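Local coordinates for protein acetyltransferase, GNAT family (Streptococcus agalactiae 2603V/R, PDB 2PC1) that probably transfers an acyl group, most likely acetyl from acetyl-CoA, to an acceptor that has not been identified, at residues Thr84-Ile89 with Gln134-Gly139; Gly102-Asp107 with Gly169-Asp174. One frame throughout, in Å; residues are numbered along the deposited sequence.

Contact 1: residues Thr84-Ile89 with Gln134-Gly139; sequences TYAAVI and QGLIEG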
# COMPACT_ATOMS: atom_id res chain seq x y z
N THR A 84 6.19 6.56 6.49
CA THR A 84 5.48 5.67 5.60
C THR A 84 4.10 6.26 5.33
O THR A 84 3.55 7.00 6.12
CB THR A 84 5.29 4.27 6.20
OG1 THR A 84 4.52 4.36 7.41
CG2 THR A 84 6.62 3.59 6.52
N TYR A 85 3.53 5.83 4.22
CA TYR A 85 2.20 6.22 3.77
C TYR A 85 1.53 5.05 3.11
O TYR A 85 2.19 4.28 2.40
CB TYR A 85 2.30 7.37 2.76
CG TYR A 85 0.95 7.78 2.23
CD1 TYR A 85 0.20 8.68 2.92
CD2 TYR A 85 0.44 7.26 1.04
CE1 TYR A 85 -1.05 9.06 2.46
CE2 TYR A 85 -0.80 7.63 0.58
CZ TYR A 85 -1.54 8.51 1.29
OH TYR A 85 -2.80 8.92 0.86
N ALA A 86 0.22 4.92 3.29
CA ALA A 86 -0.59 4.05 2.45
C ALA A 86 -2.00 4.53 2.46
O ALA A 86 -2.45 5.16 3.42
CB ALA A 86 -0.57 2.65 2.93
N ALA A 87 -2.71 4.23 1.38
CA ALA A 87 -4.15 4.40 1.34
C ALA A 87 -4.82 3.07 1.64
O ALA A 87 -4.43 2.04 1.08
CB ALA A 87 -4.58 4.87 -0.04
N VAL A 88 -5.81 3.08 2.50
CA VAL A 88 -6.54 1.89 2.93
C VAL A 88 -8.00 2.13 2.57
O VAL A 88 -8.62 3.07 3.07
CB VAL A 88 -6.39 1.66 4.44
CG1 VAL A 88 -7.18 0.44 4.87
CG2 VAL A 88 -4.93 1.52 4.81
N ILE A 89 -8.55 1.26 1.72
CA ILE A 89 -9.92 1.43 1.26
C ILE A 89 -10.73 0.19 1.60
O ILE A 89 -10.34 -0.93 1.26
CB ILE A 89 -9.95 1.63 -0.26
CG1 ILE A 89 -9.08 2.84 -0.65
CG2 ILE A 89 -11.38 1.84 -0.72
CD1 ILE A 89 -9.02 3.12 -2.14
N GLN A 134 1.95 -4.41 8.91
CA GLN A 134 1.50 -5.31 9.96
C GLN A 134 0.62 -4.54 10.95
O GLN A 134 -0.42 -5.02 11.40
CB GLN A 134 2.69 -5.96 10.67
CG GLN A 134 2.27 -7.09 11.58
CD GLN A 134 3.43 -7.87 12.20
OE1 GLN A 134 4.60 -7.64 11.89
NE2 GLN A 134 3.08 -8.80 13.08
N GLY A 135 1.04 -3.32 11.30
CA GLY A 135 0.25 -2.45 12.21
C GLY A 135 -1.12 -2.09 11.65
O GLY A 135 -2.12 -2.15 12.35
N LEU A 136 -1.19 -1.78 10.35
CA LEU A 136 -2.48 -1.54 9.69
C LEU A 136 -3.36 -2.78 9.72
O LEU A 136 -4.55 -2.70 9.97
CB LEU A 136 -2.30 -1.12 8.23
CG LEU A 136 -1.70 0.26 8.02
CD1 LEU A 136 -1.43 0.46 6.54
CD2 LEU A 136 -2.62 1.36 8.57
N ILE A 137 -2.76 -3.94 9.48
CA ILE A 137 -3.53 -5.20 9.51
C ILE A 137 -4.02 -5.47 10.93
O ILE A 137 -5.17 -5.83 11.13
CB ILE A 137 -2.68 -6.37 9.00
CG1 ILE A 137 -2.40 -6.18 7.51
CG2 ILE A 137 -3.39 -7.71 9.25
CD1 ILE A 137 -1.26 -6.99 6.97
N GLU A 138 -3.17 -5.29 11.92
CA GLU A 138 -3.59 -5.51 13.31
C GLU A 138 -4.69 -4.56 13.72
O GLU A 138 -5.62 -4.96 14.42
CB GLU A 138 -2.40 -5.36 14.24
CG GLU A 138 -1.26 -6.33 13.95
CD GLU A 138 -1.27 -7.58 14.77
OE1 GLU A 138 -2.29 -7.85 15.45
OE2 GLU A 138 -0.23 -8.29 14.72
N GLY A 139 -4.61 -3.32 13.24
CA GLY A 139 -5.56 -2.27 13.60
C GLY A 139 -6.91 -2.31 12.92
O GLY A 139 -7.80 -1.56 13.28

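Contact 2: residues Gly102-Asp107 with Gly169-Asp174; sequences GKWLHD and GKVPLD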
# COMPACT_ATOMS: atom_id res chain seq x y z
N GLY A 102 -5.24 -17.42 -12.28
CA GLY A 102 -5.43 -17.61 -10.86
C GLY A 102 -6.80 -17.12 -10.45
O GLY A 102 -7.66 -16.83 -11.29
N LYS A 103 -7.00 -17.05 -9.15
CA LYS A 103 -8.30 -16.72 -8.58
C LYS A 103 -8.07 -16.31 -7.14
O LYS A 103 -7.06 -16.66 -6.55
CB LYS A 103 -9.24 -17.92 -8.65
CG LYS A 103 -8.81 -19.09 -7.90
CD LYS A 103 -9.84 -20.23 -8.07
N TRP A 104 -9.00 -15.59 -6.58
CA TRP A 104 -8.90 -15.16 -5.19
C TRP A 104 -9.15 -16.35 -4.27
O TRP A 104 -9.72 -17.39 -4.68
CB TRP A 104 -9.89 -14.05 -4.92
CG TRP A 104 -9.62 -12.78 -5.65
CD1 TRP A 104 -10.32 -12.26 -6.72
CD2 TRP A 104 -8.58 -11.87 -5.38
NE1 TRP A 104 -9.77 -11.07 -7.11
CE2 TRP A 104 -8.68 -10.81 -6.31
CE3 TRP A 104 -7.55 -11.83 -4.42
CZ2 TRP A 104 -7.80 -9.73 -6.31
CZ3 TRP A 104 -6.71 -10.75 -4.42
CH2 TRP A 104 -6.84 -9.71 -5.36
N LEU A 105 -8.72 -16.22 -3.02
CA LEU A 105 -8.92 -17.28 -2.05
C LEU A 105 -10.41 -17.49 -1.80
O LEU A 105 -10.82 -18.61 -1.51
CB LEU A 105 -8.23 -16.92 -0.74
CG LEU A 105 -6.72 -16.70 -0.83
CD1 LEU A 105 -6.20 -16.32 0.53
CD2 LEU A 105 -6.02 -17.93 -1.34
N HIS A 106 -11.17 -16.41 -1.85
CA HIS A 106 -12.64 -16.43 -1.88
C HIS A 106 -13.10 -15.14 -2.54
O HIS A 106 -12.35 -14.16 -2.56
CB HIS A 106 -13.32 -16.67 -0.50
CG HIS A 106 -13.19 -15.54 0.49
ND1 HIS A 106 -13.77 -14.30 0.30
CD2 HIS A 106 -12.59 -15.48 1.70
CE1 HIS A 106 -13.49 -13.52 1.33
NE2 HIS A 106 -12.77 -14.21 2.19
N ASP A 107 -14.37 -15.10 -2.97
CA ASP A 107 -14.85 -14.02 -3.83
C ASP A 107 -15.76 -13.02 -3.13
O ASP A 107 -16.62 -12.41 -3.75
CB ASP A 107 -15.55 -14.60 -5.06
CG ASP A 107 -15.58 -13.62 -6.23
OD1 ASP A 107 -14.77 -12.66 -6.23
OD2 ASP A 107 -16.42 -13.80 -7.14
N GLY A 169 -3.07 -14.26 -8.45
CA GLY A 169 -3.18 -14.19 -9.91
C GLY A 169 -2.89 -12.81 -10.39
O GLY A 169 -2.36 -11.99 -9.66
N LYS A 170 -3.26 -12.57 -11.63
CA LYS A 170 -2.98 -11.33 -12.29
C LYS A 170 -4.27 -10.55 -12.45
O LYS A 170 -5.32 -11.13 -12.62
CB LYS A 170 -2.36 -11.58 -13.64
CG LYS A 170 -0.92 -12.05 -13.52
CD LYS A 170 -0.36 -12.56 -14.81
CE LYS A 170 1.07 -13.05 -14.55
NZ LYS A 170 1.64 -13.74 -15.72
N VAL A 171 -4.17 -9.23 -12.34
CA VAL A 171 -5.32 -8.37 -12.63
C VAL A 171 -4.91 -7.33 -13.65
O VAL A 171 -3.77 -6.87 -13.67
CB VAL A 171 -5.90 -7.72 -11.35
CG1 VAL A 171 -6.49 -8.77 -10.40
CG2 VAL A 171 -4.87 -6.89 -10.64
N PRO A 172 -5.84 -6.94 -14.53
CA PRO A 172 -5.52 -6.02 -15.62
C PRO A 172 -5.58 -4.54 -15.25
O PRO A 172 -6.36 -3.76 -15.83
CB PRO A 172 -6.58 -6.36 -16.65
CG PRO A 172 -7.74 -6.74 -15.84
CD PRO A 172 -7.20 -7.49 -14.65
N LEU A 173 -4.68 -4.14 -14.39
CA LEU A 173 -4.59 -2.77 -13.86
C LEU A 173 -3.28 -2.20 -14.40
O LEU A 173 -2.21 -2.75 -14.16
CB LEU A 173 -4.59 -2.80 -12.34
CG LEU A 173 -4.52 -1.49 -11.54
CD1 LEU A 173 -5.66 -0.60 -11.95
CD2 LEU A 173 -4.54 -1.79 -10.06
N ASP A 174 -3.38 -1.12 -15.16
CA ASP A 174 -2.21 -0.44 -15.74
C ASP A 174 -1.31 -1.42 -16.47
O ASP A 174 -0.08 -1.42 -16.28
CB ASP A 174 -1.43 0.31 -14.64
CG ASP A 174 -0.44 1.32 -15.22
OD1 ASP A 174 -0.77 2.01 -16.21
OD2 ASP A 174 0.68 1.43 -14.67

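Contact 1: residues Thr84-Ile89 with Gln134-Gly139
Ala86 and Val88 meet Leu136 through methyl groups alone, and the flat groups of this contact stand round it instead of inside it. Trp74 of the adjoining strand touches both Val88 and Leu136, Phe114 of the strand on the other flank reaches Val88, and Phe132, one turn earlier on the helix, leans on Ala86. The ring of Tyr85 leaves the opposite face of the strand, where its hydroxyl is hydrogen-bonded to Asp67. Within this aromatic surround, Leu136 leads with its CD1 branch towards the sheet. Its CG lies anti to the carbonyl carbon (chi1 -69°) and CD1 continues the extended line from CA (chi2 173°), which carries that methyl forward. Leu136 CD1 comes within 4.0 Å of Val88 CG2 and 4.3 Å of Ala86 CB, bridging two residues that alternate along the same face of the strand. Val88 presents the branch beside its own backbone N, and it and Leu136 pass alongside each other in opposite directions. The backbones remain well separated, with Val88 CA and Leu136 CA 8.6 Å apart. This is the helix-on-sheet packing of the GNAT fold, by which helix 127-139 covers strand 81-91. Being buried and wholly aliphatic, the contact rests on dispersion and the exclusion of water, so shape, not any directional bond, governs how these three side chains fit.

Contact 2: residues Gly102-Asp107 with Gly169-Asp174
Trp104 and Val171 are brought together by similar first torsions: Trp104 CG and Val171 CG1 each lie anti to their own carbonyl carbon, with chi1 at -66° in both. A chi2 of 107° then swings the benzo side of the indole towards the strand, where Trp104 CZ2 and Val171 CG1 approach to 4.4 Å in a loose apolar touch. Two residues back on either segment, the main chains themselves meet. Gly102 CA stands 4.2 Å from Gly169 CA, an approach possible because neither residue carries a CB, and both adopt extended backbones with positive phi. After Val171 the strand gives way to an inverse gamma turn centred on Pro172, closed by a weak bond of 3.0 Å from Leu173 N to Val171 O. The indole is also held through its nitrogen, NE1 donating to Tyr96 O, while Arg146 makes a cation-pi contact with the ring. A Lys170-Tyr100 backbone bond and a salt bridge from Lys170 NZ to Glu101 tie the loop just before Gly102 to the sheet edge. Segment 102-107 thus starts against edge strand 166-171 and then leads away from residues 169-174, with Trp104 also resting on Ala179 and Gln181 of neighbouring strand 177-183.

Overall arrangement
Contacts 1 and 2 act on one mixed sheet without touching: their centres are 21 Å apart and their nearest atoms about 10 Å. Contact 1 covers an inner strand, 81-91, near the middle of the chain, whereas contact 2 lies at the edge strand 166-171. Between these two strands run 111-119, 144-149 and 177-183. The first two are the parallel neighbours that in GNAT enzymes typically splay to admit acetyl-CoA, so in strand order the two contacts probably lie to either side of the expected cofactor cleft. Their segments alternate along the chain, and the loop leaving strand 81-91 of contact 1 supplies residues 102-107 of contact 2.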